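Glutathione S-transferase omega-like 2 (Saccharomyces cerevisiae, PDB 5LKB) acts as a homodimeric Xi-class glutathione transferase that reacts with glutathionyl-(hydro)quinones, reduces dehydroascorbate and has one-cysteine thiol transferase activity on beta-hydroxyethyl disulfide. Local coordinates at residues S18-T23 with D143-S148; Y216-N221 with F243-K248; S258-K263 with L273-T278; T337-I342 with K364-P369. One frame throughout, in Å; residues are numbered along the deposited sequence. Where two conformers were deposited one is given.

Contact 1: S18-T23 with D143-S148; sequences SSFRET and DLYYKS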
# COMPACT_ATOMS: atom_id res chain seq x y z
N SER A 18 -7.78 -10.17 27.76
CA SER A 18 -8.35 -9.09 28.56
C SER A 18 -8.68 -9.58 29.97
O SER A 18 -9.22 -10.68 30.15
CB SER A 18 -9.64 -8.61 27.94
OG SER A 18 -9.39 -8.16 26.63
N SER A 19 -8.43 -8.70 30.94
CA SER A 19 -8.50 -9.05 32.35
C SER A 19 -9.83 -8.77 32.99
O SER A 19 -10.12 -9.40 34.01
CB SER A 19 -7.47 -8.24 33.13
OG SER A 19 -6.22 -8.44 32.55
N PHE A 20 -10.68 -7.89 32.47
CA PHE A 20 -11.91 -7.50 33.14
C PHE A 20 -13.06 -8.12 32.36
O PHE A 20 -13.35 -7.72 31.22
CB PHE A 20 -12.06 -5.99 33.27
CG PHE A 20 -10.97 -5.35 34.06
CD1 PHE A 20 -9.81 -4.94 33.45
CD2 PHE A 20 -11.09 -5.20 35.44
CE1 PHE A 20 -8.79 -4.35 34.17
CE2 PHE A 20 -10.07 -4.64 36.18
CZ PHE A 20 -8.90 -4.21 35.54
N ARG A 21 -13.78 -9.04 32.97
CA ARG A 21 -14.67 -9.91 32.25
C ARG A 21 -16.03 -10.06 32.93
O ARG A 21 -16.78 -11.00 32.61
CB ARG A 21 -14.00 -11.28 32.10
CG ARG A 21 -12.58 -11.17 31.49
CD ARG A 21 -12.50 -10.61 30.03
NE ARG A 21 -13.11 -11.57 29.10
CZ ARG A 21 -12.45 -12.51 28.42
NH1 ARG A 21 -11.14 -12.64 28.54
NH2 ARG A 21 -13.09 -13.37 27.65
N GLU A 22 -16.39 -9.08 33.72
CA GLU A 22 -17.67 -9.13 34.44
C GLU A 22 -18.84 -8.66 33.58
O GLU A 22 -18.67 -8.23 32.42
CB GLU A 22 -17.58 -8.39 35.78
CG GLU A 22 -17.04 -9.36 36.91
CD GLU A 22 -18.14 -10.16 37.58
OE1 GLU A 22 -19.29 -10.07 37.12
OE2 GLU A 22 -17.79 -10.88 38.57
N THR A 23 -20.04 -8.79 34.11
CA THR A 23 -21.26 -8.45 33.39
C THR A 23 -22.12 -7.55 34.25
O THR A 23 -21.76 -7.22 35.38
CB THR A 23 -22.01 -9.70 32.93
OG1 THR A 23 -23.00 -9.31 31.96
CG2 THR A 23 -22.68 -10.45 34.13
N ASP A 143 -4.93 5.60 34.22
CA ASP A 143 -5.49 6.08 35.50
C ASP A 143 -6.75 5.31 35.88
O ASP A 143 -6.98 5.05 37.07
CB ASP A 143 -5.76 7.58 35.48
CG ASP A 143 -4.49 8.43 35.27
OD1 ASP A 143 -3.40 8.06 35.76
OD2 ASP A 143 -4.60 9.50 34.63
N LEU A 144 -7.63 5.01 34.92
CA LEU A 144 -8.81 4.19 35.17
C LEU A 144 -8.43 2.78 35.58
O LEU A 144 -9.02 2.19 36.50
CB LEU A 144 -9.70 4.14 33.92
CG LEU A 144 -10.25 5.48 33.50
CD1 LEU A 144 -10.88 5.48 32.06
CD2 LEU A 144 -11.30 5.97 34.52
N TYR A 145 -7.41 2.21 34.92
CA TYR A 145 -6.95 0.86 35.19
C TYR A 145 -6.39 0.75 36.61
O TYR A 145 -6.75 -0.16 37.37
CB TYR A 145 -5.91 0.42 34.14
CG TYR A 145 -6.52 -0.13 32.87
CD1 TYR A 145 -6.92 0.70 31.82
CD2 TYR A 145 -6.68 -1.48 32.70
CE1 TYR A 145 -7.51 0.18 30.69
CE2 TYR A 145 -7.26 -2.01 31.57
CZ TYR A 145 -7.67 -1.17 30.55
OH TYR A 145 -8.27 -1.78 29.45
N TYR A 146 -5.53 1.69 37.00
CA TYR A 146 -4.94 1.65 38.34
C TYR A 146 -5.99 1.94 39.42
O TYR A 146 -5.92 1.38 40.53
CB TYR A 146 -3.76 2.63 38.42
CG TYR A 146 -2.53 2.22 37.65
CD1 TYR A 146 -2.05 0.91 37.69
CD2 TYR A 146 -1.81 3.15 36.89
CE1 TYR A 146 -0.89 0.53 36.98
CE2 TYR A 146 -0.64 2.76 36.18
CZ TYR A 146 -0.21 1.46 36.23
OH TYR A 146 0.93 1.07 35.56
N LYS A 147 -6.94 2.83 39.14
CA LYS A 147 -8.06 3.03 40.06
C LYS A 147 -8.79 1.72 40.32
O LYS A 147 -9.04 1.35 41.47
CB LYS A 147 -9.01 4.09 39.52
CG LYS A 147 -10.20 4.41 40.43
CD LYS A 147 -9.74 4.88 41.81
CE LYS A 147 -10.93 5.15 42.70
NZ LYS A 147 -10.52 5.63 44.05
N SER A 148 -9.15 1.00 39.27
CA SER A 148 -9.86 -0.26 39.41
C SER A 148 -9.00 -1.29 40.14
O SER A 148 -9.49 -1.97 41.06
CB SER A 148 -10.26 -0.77 38.03
OG SER A 148 -11.35 -1.69 38.04

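Contact 2: Y216-N221 with F243-K248; sequences YDSINN and FEHLDK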
# COMPACT_ATOMS: atom_id res chain seq x y z
N TYR A 216 -12.42 -13.86 13.75
CA TYR A 216 -11.50 -13.29 14.73
C TYR A 216 -10.05 -13.65 14.43
O TYR A 216 -9.17 -12.78 14.36
CB TYR A 216 -11.89 -13.70 16.16
CG TYR A 216 -10.81 -13.29 17.13
CD1 TYR A 216 -10.70 -11.99 17.58
CD2 TYR A 216 -9.79 -14.19 17.51
CE1 TYR A 216 -9.70 -11.59 18.38
CE2 TYR A 216 -8.77 -13.80 18.34
CZ TYR A 216 -8.70 -12.49 18.77
OH TYR A 216 -7.70 -12.05 19.57
N ASP A 217 -9.76 -14.94 14.30
CA ASP A 217 -8.38 -15.35 14.23
C ASP A 217 -7.75 -14.90 12.93
O ASP A 217 -6.55 -14.59 12.91
CB ASP A 217 -8.25 -16.86 14.35
CG ASP A 217 -8.38 -17.35 15.80
OD1 ASP A 217 -7.79 -16.75 16.74
OD2 ASP A 217 -9.12 -18.34 15.98
N SER A 218 -8.51 -14.96 11.84
CA SER A 218 -7.97 -14.80 10.50
C SER A 218 -8.14 -13.40 9.91
O SER A 218 -7.43 -13.10 8.95
CB SER A 218 -8.57 -15.81 9.51
OG SER A 218 -9.98 -15.54 9.22
N ILE A 219 -9.03 -12.56 10.42
CA ILE A 219 -9.33 -11.26 9.82
C ILE A 219 -9.19 -10.18 10.87
O ILE A 219 -8.35 -9.29 10.77
CB ILE A 219 -10.71 -11.29 9.12
CG1 ILE A 219 -10.67 -12.30 7.96
CG2 ILE A 219 -11.12 -9.91 8.66
CD1 ILE A 219 -11.93 -12.68 7.31
N ASN A 220 -10.05 -10.23 11.90
CA ASN A 220 -10.01 -9.18 12.93
C ASN A 220 -8.63 -9.07 13.55
O ASN A 220 -8.02 -7.99 13.59
CB ASN A 220 -11.05 -9.41 14.05
CG ASN A 220 -12.47 -9.38 13.59
OD1 ASN A 220 -12.89 -8.63 12.68
ND2 ASN A 220 -13.27 -10.13 14.30
N ASN A 221 -8.12 -10.19 14.11
CA ASN A 221 -6.77 -10.27 14.61
C ASN A 221 -5.77 -10.67 13.52
O ASN A 221 -4.58 -10.42 13.68
CB ASN A 221 -6.67 -11.27 15.80
CG ASN A 221 -5.49 -10.99 16.66
OD1 ASN A 221 -5.13 -9.84 16.99
ND2 ASN A 221 -4.83 -12.06 17.09
N PHE A 243 -6.00 -13.38 3.49
CA PHE A 243 -6.67 -13.40 2.21
C PHE A 243 -7.43 -14.71 1.98
O PHE A 243 -8.49 -14.69 1.37
CB PHE A 243 -5.69 -13.06 1.05
CG PHE A 243 -5.40 -11.56 0.99
CD1 PHE A 243 -6.30 -10.73 0.37
CD2 PHE A 243 -4.33 -11.02 1.67
CE1 PHE A 243 -6.12 -9.34 0.38
CE2 PHE A 243 -4.13 -9.62 1.68
CZ PHE A 243 -5.04 -8.82 1.06
N GLU A 244 -6.93 -15.82 2.52
CA GLU A 244 -7.65 -17.09 2.39
C GLU A 244 -9.02 -17.00 3.05
O GLU A 244 -10.02 -17.48 2.51
CB GLU A 244 -6.83 -18.21 3.00
CG GLU A 244 -7.51 -19.56 3.10
CD GLU A 244 -6.65 -20.55 3.87
OE1 GLU A 244 -5.43 -20.33 3.98
OE2 GLU A 244 -7.21 -21.53 4.40
N HIS A 245 -9.08 -16.28 4.17
CA HIS A 245 -10.33 -16.13 4.88
C HIS A 245 -11.21 -15.03 4.35
O HIS A 245 -12.44 -15.13 4.44
CB HIS A 245 -10.08 -16.07 6.38
CG HIS A 245 -9.67 -17.39 6.90
ND1 HIS A 245 -8.35 -17.81 6.85
CD2 HIS A 245 -10.39 -18.42 7.42
CE1 HIS A 245 -8.28 -19.03 7.36
NE2 HIS A 245 -9.50 -19.42 7.73
N LEU A 246 -10.63 -13.98 3.77
CA LEU A 246 -11.49 -13.06 3.03
C LEU A 246 -12.16 -13.77 1.85
O LEU A 246 -13.31 -13.48 1.51
CB LEU A 246 -10.69 -11.85 2.53
CG LEU A 246 -10.17 -10.82 3.55
CD1 LEU A 246 -9.22 -9.83 2.89
CD2 LEU A 246 -11.30 -10.11 4.23
N ASP A 247 -11.43 -14.67 1.19
CA ASP A 247 -12.03 -15.48 0.14
C ASP A 247 -13.23 -16.26 0.67
O ASP A 247 -14.24 -16.34 -0.02
CB ASP A 247 -11.00 -16.44 -0.44
CG ASP A 247 -9.92 -15.72 -1.23
OD1 ASP A 247 -10.13 -14.54 -1.62
OD2 ASP A 247 -8.92 -16.40 -1.51
N LYS A 248 -13.13 -16.77 1.89
CA LYS A 248 -14.25 -17.51 2.52
C LYS A 248 -15.46 -16.61 2.73
O LYS A 248 -16.60 -16.99 2.39
CB LYS A 248 -13.80 -18.17 3.82
CG LYS A 248 -12.83 -19.31 3.57
CD LYS A 248 -12.46 -20.07 4.82
CE LYS A 248 -11.24 -20.95 4.59
NZ LYS A 248 -11.05 -21.81 5.83

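Contact 3: S258-K263 with L273-T278; sequences SKLKAK and LGEFFT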
# COMPACT_ATOMS: atom_id res chain seq x y z
N SER A 258 -26.52 -14.38 -4.78
CA SER A 258 -27.14 -15.16 -5.85
C SER A 258 -28.54 -15.59 -5.44
O SER A 258 -29.48 -15.52 -6.24
CB SER A 258 -26.29 -16.39 -6.13
OG SER A 258 -26.90 -17.21 -7.11
N LYS A 259 -28.69 -16.02 -4.19
CA LYS A 259 -30.00 -16.46 -3.70
C LYS A 259 -30.98 -15.29 -3.68
O LYS A 259 -32.15 -15.45 -4.08
CB LYS A 259 -29.89 -17.10 -2.32
CG LYS A 259 -29.06 -18.42 -2.29
N LEU A 260 -30.52 -14.12 -3.23
CA LEU A 260 -31.35 -12.92 -3.19
C LEU A 260 -31.73 -12.44 -4.59
O LEU A 260 -32.87 -12.01 -4.83
CB LEU A 260 -30.64 -11.81 -2.39
CG LEU A 260 -30.50 -12.06 -0.87
CD1 LEU A 260 -29.58 -11.04 -0.16
CD2 LEU A 260 -31.86 -12.04 -0.20
N LYS A 261 -30.79 -12.51 -5.54
CA LYS A 261 -31.10 -12.15 -6.92
C LYS A 261 -32.23 -13.01 -7.46
O LYS A 261 -33.12 -12.52 -8.16
CB LYS A 261 -29.83 -12.33 -7.76
CG LYS A 261 -29.73 -11.49 -9.05
N ALA A 262 -32.23 -14.30 -7.13
CA ALA A 262 -33.32 -15.18 -7.56
C ALA A 262 -34.61 -14.86 -6.81
O ALA A 262 -35.70 -14.82 -7.41
CB ALA A 262 -32.91 -16.62 -7.27
N LYS A 263 -34.51 -14.64 -5.51
CA LYS A 263 -35.71 -14.35 -4.73
C LYS A 263 -36.39 -13.09 -5.24
O LYS A 263 -37.61 -13.04 -5.37
CB LYS A 263 -35.34 -14.23 -3.26
CG LYS A 263 -36.49 -13.86 -2.36
CD LYS A 263 -36.08 -13.95 -0.91
CE LYS A 263 -37.26 -13.64 0.01
NZ LYS A 263 -36.77 -13.08 1.27
N LEU A 273 -30.54 -5.73 -0.69
CA LEU A 273 -29.65 -5.23 0.35
C LEU A 273 -30.27 -5.34 1.74
O LEU A 273 -29.54 -5.53 2.73
CB LEU A 273 -29.22 -3.79 0.02
CG LEU A 273 -28.29 -3.53 -1.18
CD1 LEU A 273 -28.07 -2.00 -1.35
CD2 LEU A 273 -27.05 -4.29 -0.92
N GLY A 274 -31.60 -5.26 1.84
CA GLY A 274 -32.28 -5.40 3.11
C GLY A 274 -32.09 -6.75 3.76
O GLY A 274 -32.41 -6.89 4.95
N GLU A 275 -31.60 -7.75 3.02
CA GLU A 275 -31.32 -9.06 3.57
C GLU A 275 -29.88 -9.50 3.34
O GLU A 275 -29.56 -10.67 3.56
CB GLU A 275 -32.31 -10.07 2.98
CG GLU A 275 -33.73 -9.87 3.58
CD GLU A 275 -34.85 -10.39 2.66
OE1 GLU A 275 -35.91 -9.70 2.50
OE2 GLU A 275 -34.66 -11.48 2.10
N PHE A 276 -29.01 -8.58 2.92
CA PHE A 276 -27.65 -8.97 2.46
C PHE A 276 -26.66 -8.86 3.63
O PHE A 276 -26.04 -7.82 3.83
CB PHE A 276 -27.25 -8.11 1.27
CG PHE A 276 -25.94 -8.50 0.66
CD1 PHE A 276 -25.66 -9.82 0.29
CD2 PHE A 276 -24.99 -7.53 0.40
CE1 PHE A 276 -24.41 -10.17 -0.28
CE2 PHE A 276 -23.78 -7.86 -0.20
CZ PHE A 276 -23.48 -9.17 -0.55
N PHE A 277 -26.54 -9.93 4.43
CA PHE A 277 -25.75 -9.97 5.65
C PHE A 277 -24.98 -11.28 5.75
O PHE A 277 -25.24 -12.24 5.03
CB PHE A 277 -26.64 -9.79 6.92
CG PHE A 277 -27.47 -8.55 6.89
CD1 PHE A 277 -26.89 -7.33 7.22
CD2 PHE A 277 -28.81 -8.57 6.51
CE1 PHE A 277 -27.61 -6.18 7.19
CE2 PHE A 277 -29.52 -7.41 6.49
CZ PHE A 277 -28.92 -6.19 6.83
N THR A 278 -23.98 -11.29 6.62
CA THR A 278 -23.06 -12.43 6.70
C THR A 278 -23.75 -13.68 7.23
O THR A 278 -23.48 -14.79 6.74
CB THR A 278 -21.82 -12.14 7.55
OG1 THR A 278 -22.19 -11.60 8.84
CG2 THR A 278 -20.87 -11.14 6.80

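Contact 4: T337-I342 with K364-P369; sequences TDFDHI and KPDIRP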
# COMPACT_ATOMS: atom_id res chain seq x y z
N THR A 337 -17.76 5.97 12.37
CA THR A 337 -16.57 5.68 11.56
C THR A 337 -15.86 6.99 11.31
O THR A 337 -16.40 7.87 10.62
CB THR A 337 -16.95 4.99 10.27
OG1 THR A 337 -17.65 3.78 10.57
CG2 THR A 337 -15.70 4.62 9.42
N ASP A 338 -14.66 7.15 11.88
CA ASP A 338 -13.87 8.38 11.79
C ASP A 338 -12.57 8.00 11.09
O ASP A 338 -11.64 7.46 11.70
CB ASP A 338 -13.67 9.03 13.17
CG ASP A 338 -13.00 10.38 13.06
OD1 ASP A 338 -11.98 10.56 12.30
OD2 ASP A 338 -13.48 11.30 13.77
N PHE A 339 -12.50 8.31 9.79
CA PHE A 339 -11.32 7.95 9.03
C PHE A 339 -10.09 8.78 9.38
O PHE A 339 -8.97 8.30 9.15
CB PHE A 339 -11.61 8.06 7.53
CG PHE A 339 -12.60 7.02 7.01
CD1 PHE A 339 -12.26 5.66 7.02
CD2 PHE A 339 -13.86 7.38 6.56
CE1 PHE A 339 -13.13 4.72 6.56
CE2 PHE A 339 -14.76 6.42 6.10
CZ PHE A 339 -14.43 5.10 6.09
N ASP A 340 -10.21 9.99 9.93
CA ASP A 340 -9.04 10.70 10.37
C ASP A 340 -8.42 10.01 11.57
O ASP A 340 -7.22 9.79 11.58
CB ASP A 340 -9.33 12.16 10.68
CG ASP A 340 -9.75 12.96 9.45
OD1 ASP A 340 -9.27 12.71 8.35
OD2 ASP A 340 -10.62 13.83 9.56
N HIS A 341 -9.23 9.65 12.54
CA HIS A 341 -8.69 8.94 13.69
C HIS A 341 -8.08 7.60 13.27
O HIS A 341 -7.01 7.22 13.76
CB HIS A 341 -9.77 8.68 14.75
CG HIS A 341 -10.04 9.85 15.64
ND1 HIS A 341 -9.93 9.78 17.02
CD2 HIS A 341 -10.38 11.12 15.34
CE1 HIS A 341 -10.16 10.97 17.52
NE2 HIS A 341 -10.45 11.80 16.53
N ILE A 342 -8.77 6.87 12.39
CA ILE A 342 -8.27 5.59 11.90
C ILE A 342 -6.89 5.75 11.26
O ILE A 342 -5.92 5.08 11.63
CB ILE A 342 -9.28 4.96 10.94
CG1 ILE A 342 -10.52 4.47 11.70
CG2 ILE A 342 -8.68 3.85 10.11
CD1 ILE A 342 -11.69 4.17 10.83
N LYS A 364 -7.90 7.05 -2.18
CA LYS A 364 -8.99 8.01 -2.31
C LYS A 364 -10.13 7.34 -3.07
O LYS A 364 -9.92 6.71 -4.11
CB LYS A 364 -8.52 9.26 -3.08
CG LYS A 364 -7.50 10.08 -2.36
CD LYS A 364 -7.18 11.38 -3.10
CE LYS A 364 -6.29 12.28 -2.26
NZ LYS A 364 -6.12 13.72 -2.89
N PRO A 365 -11.35 7.44 -2.54
CA PRO A 365 -11.73 8.00 -1.26
C PRO A 365 -11.61 6.95 -0.14
O PRO A 365 -11.26 5.81 -0.41
CB PRO A 365 -13.22 8.34 -1.46
CG PRO A 365 -13.68 7.24 -2.32
CD PRO A 365 -12.50 6.99 -3.33
N ASP A 366 -11.83 7.35 1.11
CA ASP A 366 -11.73 6.37 2.19
C ASP A 366 -12.69 5.19 1.98
O ASP A 366 -12.36 4.03 2.25
CB ASP A 366 -11.99 7.04 3.56
CG ASP A 366 -10.95 8.07 3.92
OD1 ASP A 366 -9.75 7.90 3.64
OD2 ASP A 366 -11.33 9.13 4.40
N ILE A 367 -13.94 5.49 1.60
CA ILE A 367 -14.91 4.46 1.22
C ILE A 367 -15.67 4.97 -0.01
O ILE A 367 -16.18 6.09 -0.01
CB ILE A 367 -15.87 4.16 2.39
CG1 ILE A 367 -16.86 3.05 2.04
CG2 ILE A 367 -16.57 5.41 2.95
CD1 ILE A 367 -16.28 1.77 1.79
N ARG A 368 -15.78 4.14 -1.03
CA ARG A 368 -16.46 4.57 -2.24
C ARG A 368 -17.97 4.64 -2.02
O ARG A 368 -18.52 3.91 -1.19
CB ARG A 368 -16.15 3.63 -3.39
CG ARG A 368 -14.69 3.65 -3.92
CD ARG A 368 -14.59 2.80 -5.19
NE ARG A 368 -13.23 2.73 -5.72
CZ ARG A 368 -12.78 1.76 -6.53
NH1 ARG A 368 -13.59 0.76 -6.88
NH2 ARG A 368 -11.50 1.76 -6.97
N PRO A 369 -18.63 5.54 -2.73
CA PRO A 369 -20.09 5.59 -2.71
C PRO A 369 -20.66 4.29 -3.25
O PRO A 369 -20.03 3.58 -4.02
CB PRO A 369 -20.42 6.75 -3.67
CG PRO A 369 -19.30 6.82 -4.56
CD PRO A 369 -18.07 6.48 -3.70

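Contact 1: S18-T23 with D143-S148
The rings of Phe20 and Tyr145 meet at a slant, their planes inclined by 68° and their centroids 5.9 Å apart. The touching corner is small: Phe20 CE1 lies 3.8 Å from Tyr145 CE2. At the other side of the Phe20 ring, CE2 comes to 3.7 Å from Ser148 OG, again obliquely. Tyr145 and Ser148, three residues apart on one helical turn, thus both touch the ring. Phe20 CG stands anti to its own carbonyl carbon (chi1 -61°), which sends the ring out from the loop toward the helix. In the loop itself, Arg21 NH1 donates to Ser18 O (3.2 Å), which lies in the guanidinium plane. The polar ends of the helix side chains are used beyond this contact: Tyr145 OH bonds to Thr157 O and Asn172 ND2, and Ser148 OG to Ile169 N. Phe20 rests on Ile169, and backbone hydrogen bonds of Phe20 with Asn172 and of Glu22 with Val170 lay the loop along strand 168-171, outermost in the sheet of this chain. The N-terminal loop therefore runs along the edge of the thioredoxin-fold domain, packed against its helix 141-148 near the glutathione site.

Contact 2: Y216-N221 with F243-K248
Ile219 reaches across to His245 and Leu246 through its longer branch. From CB the chain goes first to CG1, which lies 4.1 Å from His245 CB. It then ends at CD1, set against the backbone of the other helix: 3.8 Å to His245 O and 4.0 Å to Leu246 N. That same methyl meets Leu246 CD2 at 4.1 Å. The extended end of the chain (chi2 169°) is what carries CD1 that far. One residue earlier, Ser218 makes a different kind of contact. Its CB sits over a face of the His245 imidazole, 3.5 Å from the centroid and 26° off the ring normal, a CH-pi contact shifted toward the ring's rim. The polar atoms of this pair turn back to their own helices: Ser218 OG bonds to Trp214 O, and His245 ND1 to Asn241 O. Ser218 and Ile219 both lie within a wider pi-type turn, closed by the bond from Asn221 N to Tyr216 O. The two helical segments pass almost at right angles (-96°), axes 8.8 Å apart, and touch through two residues on each side. Helix 285-304 packs on both helices, with Leu290 and Thr293 against Ile219 and Phe297 against Leu246, while Val249 of helix 232-264 also packs on Ile219.

Contact 3: S258-K263 with L273-T278
Lys263 and Glu275 form a salt bridge across this contact, the lysine on the exposed side. The lysine ammonium donates to Glu275 OE2, NZ to OE2 2.8 Å, arriving on the syn side of that oxygen and 21° out of the carboxylate plane. The other oxygen, OE1, is hydrogen-bonded to the hydroxyl of Tyr264, the residue that follows Lys263, so both oxygens have partners from the end of the same helix and the carboxylate's rotation is largely fixed. Lys263 gets there with an extended chain, CG opposite its backbone N (chi1 177°), and meets the glutamate chain at about a right angle. The buried Leu260 packs beneath the ion pair: CD2 lies 3.7 Å from Glu275 OE2 and 3.8 Å from Glu275 CB, and CD1 is 4.0 Å from Phe276 CB. The backbone of 273-276 is held by its own type I turn, Phe276 N to Leu273 O 3.1 Å. Past it, Phe277 O accepts from Lys256 NZ, and Thr278 OG1 bonds to Asp287 OD1 at the start of helix 285-304. This belongs to the all-helical C-terminal domain of glutathione transferases: the end of long helix 232-264 is fastened to the connection leading into helix 285-304, away from the active site.

Contact 4: T337-I342 with K364-P369
Phe339, in the first turn of helix 339-349, and Asp366, in an irregular tail just after a cis peptide bond at Pro365, bring their CA atoms within 7.0 Å. Asp366 lays its CB over the centre of the Phe339 ring, 3.5 Å from the centroid and only 12° off the normal, a clean CH-pi contact. The two side chains slide past each other in opposite directions, which carries the carboxylate back toward the root of the phenylalanine: OD2 is 3.3 Å from Phe339 CB. Thr337 CG2 sits on the opposite face, offset toward the ring's edge. Farther out, Ile367 CG2 touches Phe339 CE2 at 3.8 Å; with CG1 opposite the backbone N (chi1 -178°), it is the shorter branch, CG2, that touches the ring. Asp338 caps the helix start: its OD1 takes His341 N at 2.9 Å, with the donor above the carboxylate plane. Lys364, where the tail segment begins, makes a cation-pi contact with Phe309 of the second subunit. Around this surface patch, Phe339 leans on Pro299 of helix 285-304, and Ile367 packs on Arg324, Tyr327 and Trp328 of helix 317-329.

Overall arrangement
Followed from the N terminus, the four contacts close one after another; none nests within or crosses another. Contact 1 closes the longest loop, bringing the N-terminal segment against helix 141-148 of the thioredoxin-fold domain. The chain then enters the helical domain, where contact 2 folds helix 232-264 back across the end of helix 205-220. Contact 3 uses the far end of that same long helix and closes a short loop, its centre about 22 Å from that of contact 2. Contact 4 brings the C-terminal tail back onto the last helix. Contacts 1 and 3 lie on opposite sides of the chain's centre, their centres about 41 Å apart.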